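Side-chain contacts in pseudoaglycone deacetylase Dbv21 (Actinoplanes teichomyceticus, PDB 3DFI), which probably acts as a zinc-dependent deacetylase on the pseudoaglycone intermediate in biosynthesis of the lipoglycopeptide antibiotic A40926: residues A[41-46]-A[131-136]; A[55-60]-A[65-70]; A[84-89]-A[220-225]; A[167-172]-A[177-182]. All blocks are in the same frame, centred on the assembly; numbering follows the deposited sequence.

Interaction 1. Residues A[41-46]-A[131-136]; sequences FTVFAG and AAIRED
V43 and I133 bring the two backbones within 7.3 Å, CA to CA, where the chain leaving strand 37-42 passes helix 126-144. The setting is the alpha/beta core of a PIG-L-type deacetylase, a mixed, mostly parallel sheet flanked by helices, and the contact shows one aliphatic side chain joining the end of a strand to a helix. V43 CG1 does most of the work from the strand side. With this methyl anti to the backbone N (chi1 174°), it lies 3.9 Å from I133 CG1 and equally near CG2 and CD1, so that it meets both branches of I133; the two side chains cross at about a right angle. Beyond V43, the chain makes an inverse gamma turn centred on F44, closed by a weak bond of 3.1 Å from A45 N to V43 O. The turn leaves V43 CG1 over one face of the F44 ring, 3.6 Å above its plane and displaced toward the rim. F44 also lies beside the metal site: between nearest atoms, its side chain is about 4 Å from that of the zinc ligand H16 and about 8 Å from the zinc ion, while D160 and T164 also touch it. At the helix side, I133 rests on A167 and carries its CD1 outward on an extended chain (chi2 173°) to meet the ring obliquely, 3.9 Å from F44 CZ.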
loop_
_atom_site.group_PDB
_atom_site.type_symbol
_atom_site.label_atom_id
_atom_site.label_comp_id
_atom_site.label_asym_id
_atom_site.label_seq_id
_atom_site.Cartn_x
_atom_site.Cartn_y
_atom_site.Cartn_z
ATOM N N PHE A 41 -6.317 5.504 0.417
ATOM C CA PHE A 41 -7.200 5.223 -0.728
ATOM C C PHE A 41 -6.641 3.972 -1.407
ATOM O O PHE A 41 -5.476 3.945 -1.754
ATOM C CB PHE A 41 -7.193 6.423 -1.712
ATOM C CG PHE A 41 -7.904 6.157 -3.043
ATOM C CD1 PHE A 41 -7.184 6.055 -4.235
ATOM C CD2 PHE A 41 -9.288 6.049 -3.109
ATOM C CE1 PHE A 41 -7.858 5.839 -5.476
ATOM C CE2 PHE A 41 -9.949 5.822 -4.325
ATOM C CZ PHE A 41 -9.248 5.709 -5.493
ATOM N N THR A 42 -7.473 2.943 -1.567
ATOM C CA THR A 42 -7.057 1.707 -2.243
ATOM C C THR A 42 -7.672 1.635 -3.646
ATOM O O THR A 42 -8.887 1.761 -3.812
ATOM C CB THR A 42 -7.436 0.459 -1.377
ATOM O OG1 THR A 42 -6.787 0.559 -0.091
ATOM C CG2 THR A 42 -7.052 -0.878 -2.077
ATOM N N VAL A 43 -6.823 1.430 -4.645
ATOM C CA VAL A 43 -7.213 1.494 -6.043
ATOM C C VAL A 43 -8.064 0.271 -6.372
ATOM O O VAL A 43 -9.191 0.406 -6.851
ATOM C CB VAL A 43 -5.967 1.565 -6.957
ATOM C CG1 VAL A 43 -6.375 1.494 -8.434
ATOM C CG2 VAL A 43 -5.162 2.866 -6.677
ATOM N N PHE A 44 -7.524 -0.913 -6.075
ATOM C CA PHE A 44 -8.195 -2.159 -6.438
ATOM C C PHE A 44 -9.077 -2.649 -5.307
ATOM O O PHE A 44 -8.822 -3.681 -4.733
ATOM C CB PHE A 44 -7.186 -3.218 -6.948
ATOM C CG PHE A 44 -6.463 -2.782 -8.201
ATOM C CD1 PHE A 44 -6.990 -3.058 -9.453
ATOM C CD2 PHE A 44 -5.283 -2.047 -8.123
ATOM C CE1 PHE A 44 -6.352 -2.606 -10.620
ATOM C CE2 PHE A 44 -4.641 -1.602 -9.266
ATOM C CZ PHE A 44 -5.178 -1.896 -10.529
ATOM N N ALA A 45 -10.147 -1.896 -5.018
ATOM C CA ALA A 45 -11.103 -2.260 -3.971
ATOM C C ALA A 45 -12.526 -2.425 -4.523
ATOM O O ALA A 45 -13.481 -2.410 -3.758
ATOM C CB ALA A 45 -11.080 -1.243 -2.840
ATOM N N GLY A 46 -12.646 -2.609 -5.839
ATOM C CA GLY A 46 -13.931 -2.713 -6.523
ATOM C C GLY A 46 -14.757 -3.945 -6.193
ATOM O O GLY A 46 -14.252 -4.942 -5.668
ATOM N N ALA A 131 -4.370 5.530 -17.063
ATOM C CA ALA A 131 -5.032 6.819 -17.285
ATOM C C ALA A 131 -6.338 6.905 -16.478
ATOM O O ALA A 131 -6.641 7.951 -15.887
ATOM C CB ALA A 131 -5.275 7.047 -18.772
ATOM N N ALA A 132 -7.078 5.792 -16.430
ATOM C CA ALA A 132 -8.305 5.693 -15.638
ATOM C C ALA A 132 -8.017 5.820 -14.146
ATOM O O ALA A 132 -8.740 6.519 -13.422
ATOM C CB ALA A 132 -9.039 4.355 -15.915
ATOM N N ILE A 133 -6.982 5.124 -13.686
ATOM C CA ILE A 133 -6.575 5.207 -12.303
ATOM C C ILE A 133 -6.123 6.626 -11.954
ATOM O O ILE A 133 -6.533 7.174 -10.937
ATOM C CB ILE A 133 -5.432 4.199 -11.970
ATOM C CG1 ILE A 133 -5.913 2.754 -12.106
ATOM C CG2 ILE A 133 -4.872 4.458 -10.565
ATOM C CD1 ILE A 133 -4.776 1.746 -11.951
ATOM N N ARG A 134 -5.281 7.216 -12.805
ATOM C CA ARG A 134 -4.810 8.596 -12.618
ATOM C C ARG A 134 -5.959 9.623 -12.390
ATOM O O ARG A 134 -5.861 10.483 -11.505
ATOM C CB ARG A 134 -3.937 9.024 -13.808
ATOM C CG ARG A 134 -3.464 10.481 -13.745
ATOM C CD ARG A 134 -2.890 10.975 -15.079
ATOM N NE ARG A 134 -2.704 12.420 -15.065
ATOM C CZ ARG A 134 -2.024 13.131 -15.975
ATOM N NH1 ARG A 134 -1.949 14.448 -15.846
ATOM N NH2 ARG A 134 -1.405 12.545 -17.001
ATOM N N GLU A 135 -7.017 9.543 -13.201
ATOM C CA GLU A 135 -8.186 10.450 -13.081
ATOM C C GLU A 135 -8.788 10.374 -11.676
ATOM O O GLU A 135 -9.043 11.389 -11.042
ATOM C CB GLU A 135 -9.288 10.029 -14.044
ATOM C CG GLU A 135 -9.337 10.668 -15.363
ATOM C CD GLU A 135 -10.663 10.368 -16.056
ATOM O OE1 GLU A 135 -11.411 11.327 -16.391
ATOM O OE2 GLU A 135 -10.970 9.165 -16.241
ATOM N N ASP A 136 -9.024 9.153 -11.213
ATOM C CA ASP A 136 -9.551 8.892 -9.872
ATOM C C ASP A 136 -8.626 9.353 -8.743
ATOM O O ASP A 136 -9.106 9.827 -7.710
ATOM C CB ASP A 136 -9.870 7.401 -9.710
ATOM C CG ASP A 136 -11.095 6.975 -10.478
ATOM O OD1 ASP A 136 -11.579 7.707 -11.394
ATOM O OD2 ASP A 136 -11.612 5.891 -10.149
#

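Interaction 2. Residues A[55-60]-A[65-70]; sequences AAERFH and LSPTED
H60 O receives the amide of L65 five residues further on, L65 N lying 3.1 Å away with an N-H...O angle of 165°. The bond is straight at the hydrogen, yet the donor approaches from above the carbonyl plane, 43° out of it, as the chain folds back over the end of helix 54-63. The same fold brings the two side chains alongside at their bases, with H60 CB 4.2 Å from L65 CB, and sets L65 CB 3.7 Å from H60 O. The imidazole itself is fixed from elsewhere: H60 NE2 is hydrogen-bonded to Y100, Y52 meets the ring edge-to-face, and A56 O, one turn back in the helix, lies over one face near the rim. A looser contact comes from E57, whose chain bends at chi2 and crosses P67 at about a right angle, leaving E57 OE2 4.2 Å from P67 CB. P67 belongs to a type I turn from S66 to E69, and that turn is tied in both directions. E69 N bonds S66 O at 3.0 Å, while S66 N reaches E69 OE1 at 2.7 Å, meeting it from above the carboxylate plane. D70 then takes the N-cap position of helix 71-86, its OD1 accepting from L73 N, and L65 packs on A71 and R74 of that helix. The worked case is a tight connection between two successive helices: a helix C-terminal carbonyl bonded by a returning amide, a braced type I turn and an aspartate N-cap within a dozen residues.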
loop_
_atom_site.group_PDB
_atom_site.type_symbol
_atom_site.label_atom_id
_atom_site.label_comp_id
_atom_site.label_asym_id
_atom_site.label_seq_id
_atom_site.Cartn_x
_atom_site.Cartn_y
_atom_site.Cartn_z
ATOM N N ALA A 55 -10.839 -19.890 -11.295
ATOM C CA ALA A 55 -9.560 -19.222 -11.043
ATOM C C ALA A 55 -9.620 -18.275 -9.840
ATOM O O ALA A 55 -8.607 -18.059 -9.161
ATOM C CB ALA A 55 -9.100 -18.479 -12.282
ATOM N N ALA A 56 -10.807 -17.713 -9.591
ATOM C CA ALA A 56 -11.048 -16.833 -8.440
ATOM C C ALA A 56 -11.401 -17.666 -7.213
ATOM O O ALA A 56 -11.038 -17.314 -6.092
ATOM C CB ALA A 56 -12.166 -15.849 -8.740
ATOM N N GLU A 57 -12.118 -18.763 -7.450
ATOM C CA GLU A 57 -12.488 -19.720 -6.414
ATOM C C GLU A 57 -11.242 -20.313 -5.752
ATOM O O GLU A 57 -11.269 -20.675 -4.576
ATOM C CB GLU A 57 -13.305 -20.857 -7.024
ATOM C CG GLU A 57 -14.401 -21.398 -6.135
ATOM C CD GLU A 57 -15.776 -20.886 -6.535
ATOM O OE1 GLU A 57 -15.944 -19.649 -6.624
ATOM O OE2 GLU A 57 -16.686 -21.726 -6.759
ATOM N N ARG A 58 -10.161 -20.406 -6.523
ATOM C CA ARG A 58 -8.913 -21.016 -6.080
ATOM C C ARG A 58 -8.200 -20.076 -5.124
ATOM O O ARG A 58 -7.678 -20.502 -4.096
ATOM C CB ARG A 58 -8.031 -21.340 -7.296
ATOM C CG ARG A 58 -7.083 -22.536 -7.134
ATOM C CD ARG A 58 -5.628 -22.071 -6.980
ATOM N NE ARG A 58 -4.671 -23.177 -7.105
ATOM C CZ ARG A 58 -3.347 -23.035 -7.206
ATOM N NH1 ARG A 58 -2.789 -21.827 -7.208
ATOM N NH2 ARG A 58 -2.574 -24.110 -7.315
ATOM N N PHE A 59 -8.190 -18.797 -5.476
ATOM C CA PHE A 59 -7.611 -17.750 -4.637
ATOM C C PHE A 59 -8.414 -17.551 -3.360
ATOM O O PHE A 59 -7.843 -17.296 -2.299
ATOM C CB PHE A 59 -7.537 -16.425 -5.396
ATOM C CG PHE A 59 -6.195 -16.150 -6.011
ATOM C CD1 PHE A 59 -5.232 -15.430 -5.309
ATOM C CD2 PHE A 59 -5.896 -16.600 -7.296
ATOM C CE1 PHE A 59 -3.985 -15.160 -5.870
ATOM C CE2 PHE A 59 -4.649 -16.340 -7.874
ATOM C CZ PHE A 59 -3.690 -15.618 -7.157
ATOM N N HIS A 60 -9.736 -17.660 -3.483
ATOM C CA HIS A 60 -10.634 -17.500 -2.350
ATOM C C HIS A 60 -10.470 -18.660 -1.364
ATOM O O HIS A 60 -10.297 -18.429 -0.173
ATOM C CB HIS A 60 -12.089 -17.353 -2.805
ATOM C CG HIS A 60 -12.348 -16.130 -3.638
ATOM N ND1 HIS A 60 -13.515 -15.953 -4.348
ATOM C CD2 HIS A 60 -11.590 -15.033 -3.881
ATOM C CE1 HIS A 60 -13.472 -14.795 -4.983
ATOM N NE2 HIS A 60 -12.313 -14.219 -4.720
ATOM N N LEU A 65 -12.066 -18.706 2.384
ATOM C CA LEU A 65 -13.435 -18.272 2.059
ATOM C C LEU A 65 -14.213 -19.358 1.313
ATOM O O LEU A 65 -13.633 -20.117 0.542
ATOM C CB LEU A 65 -13.419 -16.977 1.213
ATOM C CG LEU A 65 -12.634 -15.772 1.754
ATOM C CD1 LEU A 65 -12.673 -14.614 0.780
ATOM C CD2 LEU A 65 -13.163 -15.337 3.121
ATOM N N SER A 66 -15.518 -19.435 1.564
ATOM C CA SER A 66 -16.414 -20.460 0.969
ATOM C C SER A 66 -17.062 -19.870 -0.312
ATOM O O SER A 66 -17.129 -18.651 -0.435
ATOM C CB SER A 66 -17.467 -20.862 1.975
ATOM N N PRO A 67 -17.526 -20.718 -1.263
ATOM C CA PRO A 67 -18.095 -20.235 -2.547
ATOM C C PRO A 67 -19.135 -19.102 -2.489
ATOM O O PRO A 67 -19.126 -18.250 -3.367
ATOM C CB PRO A 67 -18.737 -21.499 -3.150
ATOM C CG PRO A 67 -17.922 -22.602 -2.598
ATOM C CD PRO A 67 -17.532 -22.198 -1.200
ATOM N N THR A 68 -20.020 -19.085 -1.495
ATOM C CA THR A 68 -21.064 -18.055 -1.427
ATOM C C THR A 68 -20.633 -16.753 -0.740
ATOM O O THR A 68 -21.423 -15.805 -0.670
ATOM C CB THR A 68 -22.338 -18.539 -0.737
ATOM O OG1 THR A 68 -22.040 -18.886 0.625
ATOM C CG2 THR A 68 -22.953 -19.758 -1.469
ATOM N N GLU A 69 -19.403 -16.690 -0.235
ATOM C CA GLU A 69 -18.937 -15.463 0.424
ATOM C C GLU A 69 -18.442 -14.416 -0.561
ATOM O O GLU A 69 -17.680 -14.729 -1.488
ATOM C CB GLU A 69 -17.883 -15.759 1.486
ATOM C CG GLU A 69 -18.441 -16.631 2.648
ATOM C CD GLU A 69 -17.379 -17.026 3.667
ATOM O OE1 GLU A 69 -16.269 -17.401 3.236
ATOM O OE2 GLU A 69 -17.657 -16.994 4.897
ATOM N N ASP A 70 -18.864 -13.174 -0.328
ATOM C CA ASP A 70 -18.427 -12.008 -1.121
ATOM C C ASP A 70 -17.018 -11.627 -0.678
ATOM O O ASP A 70 -16.820 -11.025 0.390
ATOM C CB ASP A 70 -19.420 -10.851 -0.912
ATOM C CG ASP A 70 -19.173 -9.660 -1.856
ATOM O OD1 ASP A 70 -18.019 -9.308 -2.124
ATOM O OD2 ASP A 70 -20.155 -9.063 -2.316
#

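Interaction 3. Residues A[84-89]-A[220-225]; sequences DQLGAG and FQAMKH
L86 turns CG and CD2 to the methyl of A222, two carbons of the leucine sharing one partner: A222 CB is 3.8 Å from L86 CD2, and L86 CG is equally near. The leucine CG stands anti to the carbonyl carbon (chi1 -61°), which swings the branch round toward helix 213-223 although its CB starts out obliquely. An alanine opposite keeps the backbones close, and the nearest CA pair, Q85 and A222, is only 5.8 Å apart. Outside this buried pair lie two glutamines, whose side chains cross at about a right angle. The Q85 chain bends at chi2 so that its amide carbon, CD, comes against the aliphatic part of Q221, 4.1 Å from Q221 CB and as far from Q221 CG. Q221 has its CG anti to the backbone N (chi1 -170°) and then bends, carrying its own amide away from helix 71-86; the two amide planes are 63° apart. Just past L86, G87 ends helix 71-86 in a Schellman motif with positive phi, turning the chain toward strand 89-92. Helix 19-33 completes the apolar cluster, V21 touching both L86 and A222 and A29 touching L86. No hydrogen bond joins the two segments; a polar tie nearby is the hydrogen bond from R218 NH1 to Q85 O. Between the segments themselves the contact thus rests on shape, a leucine fitted to a small alanine and flanked by two glutamines, while R218 supplies a directional link between the two helices.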
loop_
_atom_site.group_PDB
_atom_site.type_symbol
_atom_site.label_atom_id
_atom_site.label_comp_id
_atom_site.label_asym_id
_atom_site.label_seq_id
_atom_site.Cartn_x
_atom_site.Cartn_y
_atom_site.Cartn_z
ATOM N N ASP A 84 -8.942 1.859 10.877
ATOM C CA ASP A 84 -9.508 2.318 12.154
ATOM C C ASP A 84 -8.567 2.170 13.356
ATOM O O ASP A 84 -8.549 3.041 14.229
ATOM C CB ASP A 84 -10.811 1.570 12.468
ATOM C CG ASP A 84 -12.001 2.122 11.716
ATOM O OD1 ASP A 84 -11.824 3.017 10.855
ATOM O OD2 ASP A 84 -13.127 1.654 11.978
ATOM N N GLN A 85 -7.810 1.073 13.416
ATOM C CA GLN A 85 -6.846 0.865 14.510
ATOM C C GLN A 85 -5.633 1.821 14.426
ATOM O O GLN A 85 -5.005 2.138 15.450
ATOM C CB GLN A 85 -6.396 -0.609 14.600
ATOM C CG GLN A 85 -6.082 -1.124 16.069
ATOM C CD GLN A 85 -4.665 -0.749 16.563
ATOM O OE1 GLN A 85 -3.751 -0.534 15.754
ATOM N NE2 GLN A 85 -4.483 -0.683 17.885
ATOM N N LEU A 86 -5.319 2.285 13.214
ATOM C CA LEU A 86 -4.232 3.242 13.014
ATOM C C LEU A 86 -4.701 4.697 13.108
ATOM O O LEU A 86 -3.885 5.637 13.027
ATOM C CB LEU A 86 -3.565 3.013 11.660
ATOM C CG LEU A 86 -2.887 1.677 11.350
ATOM C CD1 LEU A 86 -2.261 1.764 9.968
ATOM C CD2 LEU A 86 -1.836 1.323 12.408
ATOM N N GLY A 87 -6.013 4.860 13.278
ATOM C CA GLY A 87 -6.680 6.147 13.235
ATOM C C GLY A 87 -6.689 6.795 11.861
ATOM O O GLY A 87 -6.757 8.008 11.761
ATOM N N ALA A 88 -6.603 5.996 10.801
ATOM C CA ALA A 88 -6.554 6.525 9.435
ATOM C C ALA A 88 -7.919 6.410 8.770
ATOM O O ALA A 88 -8.639 5.437 9.003
ATOM C CB ALA A 88 -5.518 5.782 8.623
ATOM N N GLY A 89 -8.281 7.411 7.959
ATOM C CA GLY A 89 -9.474 7.325 7.105
ATOM C C GLY A 89 -9.237 6.304 6.007
ATOM O O GLY A 89 -8.077 6.035 5.663
ATOM N N PHE A 220 1.394 -3.673 13.831
ATOM C CA PHE A 220 1.322 -5.131 13.861
ATOM C C PHE A 220 -0.112 -5.579 14.205
ATOM O O PHE A 220 -0.642 -6.530 13.621
ATOM C CB PHE A 220 2.362 -5.714 14.837
ATOM C CG PHE A 220 3.802 -5.725 14.311
ATOM C CD1 PHE A 220 4.789 -6.463 14.978
ATOM C CD2 PHE A 220 4.173 -5.021 13.181
ATOM C CE1 PHE A 220 6.110 -6.482 14.518
ATOM C CE2 PHE A 220 5.507 -5.019 12.713
ATOM C CZ PHE A 220 6.464 -5.742 13.370
ATOM N N GLN A 221 -0.756 -4.848 15.107
ATOM C CA GLN A 221 -2.147 -5.121 15.463
ATOM C C GLN A 221 -3.094 -4.890 14.288
ATOM O O GLN A 221 -3.965 -5.707 14.016
ATOM C CB GLN A 221 -2.557 -4.308 16.705
ATOM C CG GLN A 221 -3.913 -4.693 17.292
ATOM C CD GLN A 221 -3.939 -6.085 17.930
ATOM O OE1 GLN A 221 -2.970 -6.522 18.565
ATOM N NE2 GLN A 221 -5.071 -6.776 17.781
ATOM N N ALA A 222 -2.899 -3.784 13.579
ATOM C CA ALA A 222 -3.639 -3.499 12.362
ATOM C C ALA A 222 -3.477 -4.593 11.294
ATOM O O ALA A 222 -4.466 -4.971 10.654
ATOM C CB ALA A 222 -3.239 -2.117 11.801
ATOM N N MET A 223 -2.246 -5.090 11.103
ATOM C CA MET A 223 -1.970 -6.164 10.130
ATOM C C MET A 223 -2.780 -7.454 10.355
ATOM O O MET A 223 -3.141 -8.138 9.394
ATOM C CB MET A 223 -0.484 -6.520 10.110
ATOM C CG MET A 223 0.415 -5.477 9.437
ATOM S SD MET A 223 2.148 -5.835 9.759
ATOM C CE MET A 223 2.225 -7.504 9.108
ATOM N N LYS A 224 -3.044 -7.777 11.623
ATOM C CA LYS A 224 -3.837 -8.957 12.003
ATOM C C LYS A 224 -5.235 -8.938 11.389
ATOM O O LYS A 224 -5.823 -9.995 11.155
ATOM C CB LYS A 224 -3.945 -9.075 13.523
ATOM C CG LYS A 224 -2.618 -9.326 14.212
ATOM C CD LYS A 224 -2.772 -9.365 15.723
ATOM C CE LYS A 224 -1.408 -9.395 16.406
ATOM N NZ LYS A 224 -1.535 -9.643 17.870
ATOM N N HIS A 225 -5.754 -7.742 11.092
ATOM C CA HIS A 225 -7.093 -7.640 10.523
ATOM C C HIS A 225 -7.230 -8.179 9.102
ATOM O O HIS A 225 -8.296 -8.662 8.734
ATOM C CB HIS A 225 -7.670 -6.240 10.664
ATOM C CG HIS A 225 -8.205 -5.974 12.031
ATOM N ND1 HIS A 225 -9.283 -6.665 12.547
ATOM C CD2 HIS A 225 -7.800 -5.124 13.006
ATOM C CE1 HIS A 225 -9.527 -6.244 13.776
ATOM N NE2 HIS A 225 -8.637 -5.316 14.083
#

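Interaction 4. Residues A[167-172]-A[177-182]; sequences ATLLAA and IPLRLW
L179 sets its CG anti to the backbone N (chi1 171°), and T168 turns its CG2 the same way (chi1 -53° for OG1), so methyl groups of both residues point into the helix-strand interface. L179 CD1 meets two partners, 3.9 Å from T168 CG2 and 3.9 Å from A172 CB, while L179 CD2 meets L169 CD2 at 3.8 Å, the two leucines crossing at about a right angle. T168 thereby gives its carbon to the strand and its hydroxyl to T164 O, a carbonyl of its own helix. These residues belong to the beta-alpha-beta unit formed by strand 148-152, helix 159-174 and strand 179-182. Here the helix returns nearly antiparallel to the strand that follows it, at 168°, with the segment axes 9.9 Å apart at closest. The turn from helix to strand is held by I177 N, which donates to A172 O at 2.9 Å in a nearly straight bond, the donor tilted only slightly from the carbonyl plane. A172 CB also lies 3.7 Å from I177 O, so the small methyl sits against the backbone as well as against the leucine. On the sheet side, V264 of the antiparallel strand 258-266 touches L179.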
loop_
_atom_site.group_PDB
_atom_site.type_symbol
_atom_site.label_atom_id
_atom_site.label_comp_id
_atom_site.label_asym_id
_atom_site.label_seq_id
_atom_site.Cartn_x
_atom_site.Cartn_y
_atom_site.Cartn_z
ATOM N N ALA A 167 0.391 5.759 -12.168
ATOM C CA ALA A 167 -0.758 6.665 -12.149
ATOM C C ALA A 167 -0.610 7.735 -11.060
ATOM O O ALA A 167 -0.940 8.891 -11.300
ATOM C CB ALA A 167 -2.075 5.872 -11.951
ATOM N N THR A 168 -0.092 7.334 -9.887
ATOM C CA THR A 168 0.106 8.247 -8.764
ATOM C C THR A 168 1.184 9.292 -9.087
ATOM O O THR A 168 1.016 10.482 -8.791
ATOM C CB THR A 168 0.445 7.514 -7.436
ATOM O OG1 THR A 168 -0.534 6.504 -7.145
ATOM C CG2 THR A 168 0.513 8.530 -6.269
ATOM N N LEU A 169 2.258 8.873 -9.751
ATOM C CA LEU A 169 3.311 9.831 -10.162
ATOM C C LEU A 169 2.786 10.942 -11.072
ATOM O O LEU A 169 3.112 12.118 -10.895
ATOM C CB LEU A 169 4.480 9.106 -10.836
ATOM C CG LEU A 169 5.360 8.270 -9.889
ATOM C CD1 LEU A 169 6.077 7.162 -10.656
ATOM C CD2 LEU A 169 6.384 9.178 -9.166
ATOM N N LEU A 170 1.982 10.562 -12.056
ATOM C CA LEU A 170 1.312 11.526 -12.943
ATOM C C LEU A 170 0.320 12.458 -12.212
ATOM O O LEU A 170 0.270 13.672 -12.465
ATOM C CB LEU A 170 0.590 10.767 -14.071
ATOM C CG LEU A 170 1.470 10.164 -15.171
ATOM C CD1 LEU A 170 0.691 9.124 -15.966
ATOM C CD2 LEU A 170 2.048 11.246 -16.093
ATOM N N ALA A 171 -0.478 11.877 -11.322
ATOM C CA ALA A 171 -1.522 12.629 -10.626
ATOM C C ALA A 171 -0.948 13.645 -9.628
ATOM O O ALA A 171 -1.384 14.794 -9.607
ATOM C CB ALA A 171 -2.532 11.677 -9.943
ATOM N N ALA A 172 0.008 13.213 -8.798
ATOM C CA ALA A 172 0.671 14.103 -7.825
ATOM C C ALA A 172 1.486 15.229 -8.489
ATOM O O ALA A 172 1.558 16.345 -7.972
ATOM C CB ALA A 172 1.556 13.293 -6.840
ATOM N N ILE A 177 1.749 18.036 -5.683
ATOM C CA ILE A 177 1.856 17.546 -4.325
ATOM C C ILE A 177 3.154 16.744 -4.173
ATOM O O ILE A 177 3.432 15.858 -4.996
ATOM C CB ILE A 177 0.666 16.589 -3.934
ATOM C CG1 ILE A 177 -0.719 17.123 -4.362
ATOM C CG2 ILE A 177 0.778 16.153 -2.452
ATOM C CD1 ILE A 177 -1.107 18.545 -3.882
ATOM N N PRO A 178 3.953 17.045 -3.123
ATOM C CA PRO A 178 5.117 16.215 -2.816
ATOM C C PRO A 178 4.787 14.721 -2.633
ATOM O O PRO A 178 3.738 14.371 -2.099
ATOM C CB PRO A 178 5.665 16.838 -1.527
ATOM C CG PRO A 178 5.214 18.302 -1.590
ATOM C CD PRO A 178 3.832 18.202 -2.208
ATOM N N LEU A 179 5.692 13.858 -3.088
ATOM C CA LEU A 179 5.445 12.417 -3.179
ATOM C C LEU A 179 6.681 11.618 -2.738
ATOM O O LEU A 179 7.804 12.052 -2.971
ATOM C CB LEU A 179 5.050 12.052 -4.626
ATOM C CG LEU A 179 4.943 10.562 -5.003
ATOM C CD1 LEU A 179 3.953 10.335 -6.096
ATOM C CD2 LEU A 179 6.319 10.031 -5.426
ATOM N N ARG A 180 6.436 10.476 -2.086
ATOM C CA ARG A 180 7.442 9.465 -1.721
ATOM C C ARG A 180 6.948 8.054 -2.107
ATOM O O ARG A 180 5.746 7.757 -2.119
ATOM C CB ARG A 180 7.751 9.527 -0.220
ATOM C CG ARG A 180 8.359 10.887 0.205
ATOM C CD ARG A 180 8.909 10.846 1.626
ATOM N NE ARG A 180 10.160 10.086 1.706
ATOM C CZ ARG A 180 11.380 10.620 1.662
ATOM N NH1 ARG A 180 12.444 9.832 1.736
ATOM N NH2 ARG A 180 11.549 11.935 1.554
ATOM N N LEU A 181 7.887 7.199 -2.458
ATOM C CA LEU A 181 7.577 5.850 -2.835
ATOM C C LEU A 181 8.095 4.977 -1.713
ATOM O O LEU A 181 9.255 5.108 -1.301
ATOM C CB LEU A 181 8.242 5.502 -4.174
ATOM C CG LEU A 181 7.787 6.325 -5.400
ATOM C CD1 LEU A 181 8.406 5.811 -6.666
ATOM C CD2 LEU A 181 6.253 6.355 -5.533
ATOM N N TRP A 182 7.232 4.086 -1.217
ATOM C CA TRP A 182 7.607 3.176 -0.138
ATOM C C TRP A 182 8.164 1.821 -0.594
ATOM O O TRP A 182 7.916 1.378 -1.708
ATOM C CB TRP A 182 6.450 2.975 0.841
ATOM C CG TRP A 182 5.257 2.123 0.343
ATOM C CD1 TRP A 182 5.282 0.807 -0.078
ATOM C CD2 TRP A 182 3.874 2.537 0.263
ATOM N NE1 TRP A 182 3.996 0.388 -0.409
ATOM C CE2 TRP A 182 3.121 1.425 -0.209
ATOM C CE3 TRP A 182 3.200 3.747 0.539
ATOM C CZ2 TRP A 182 1.723 1.489 -0.416
ATOM C CZ3 TRP A 182 1.815 3.800 0.361
ATOM C CH2 TRP A 182 1.095 2.683 -0.135
#

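From the N terminus, strand 37-42 opens a loop of 84 residues, closed when interaction 1 sets it against helix 126-144. Nested within that loop, interaction 2 closes the short return between helices 54-63 and 71-86. The second of these helices ends in interaction 3, whose partner at 220-225 comes much later, so interactions 1 and 3 cross along the chain. Interaction 4 is nested inside the loop of interaction 3 and joins helix 159-174 to the next strand. Only interactions 1 and 4 touch, through I133 CG2 and A167 CB at 3.4 Å, bringing two neighbouring helices together on one sheet; interactions 2 and 3 both lie on the opposite side of the chain's centre from interaction 4.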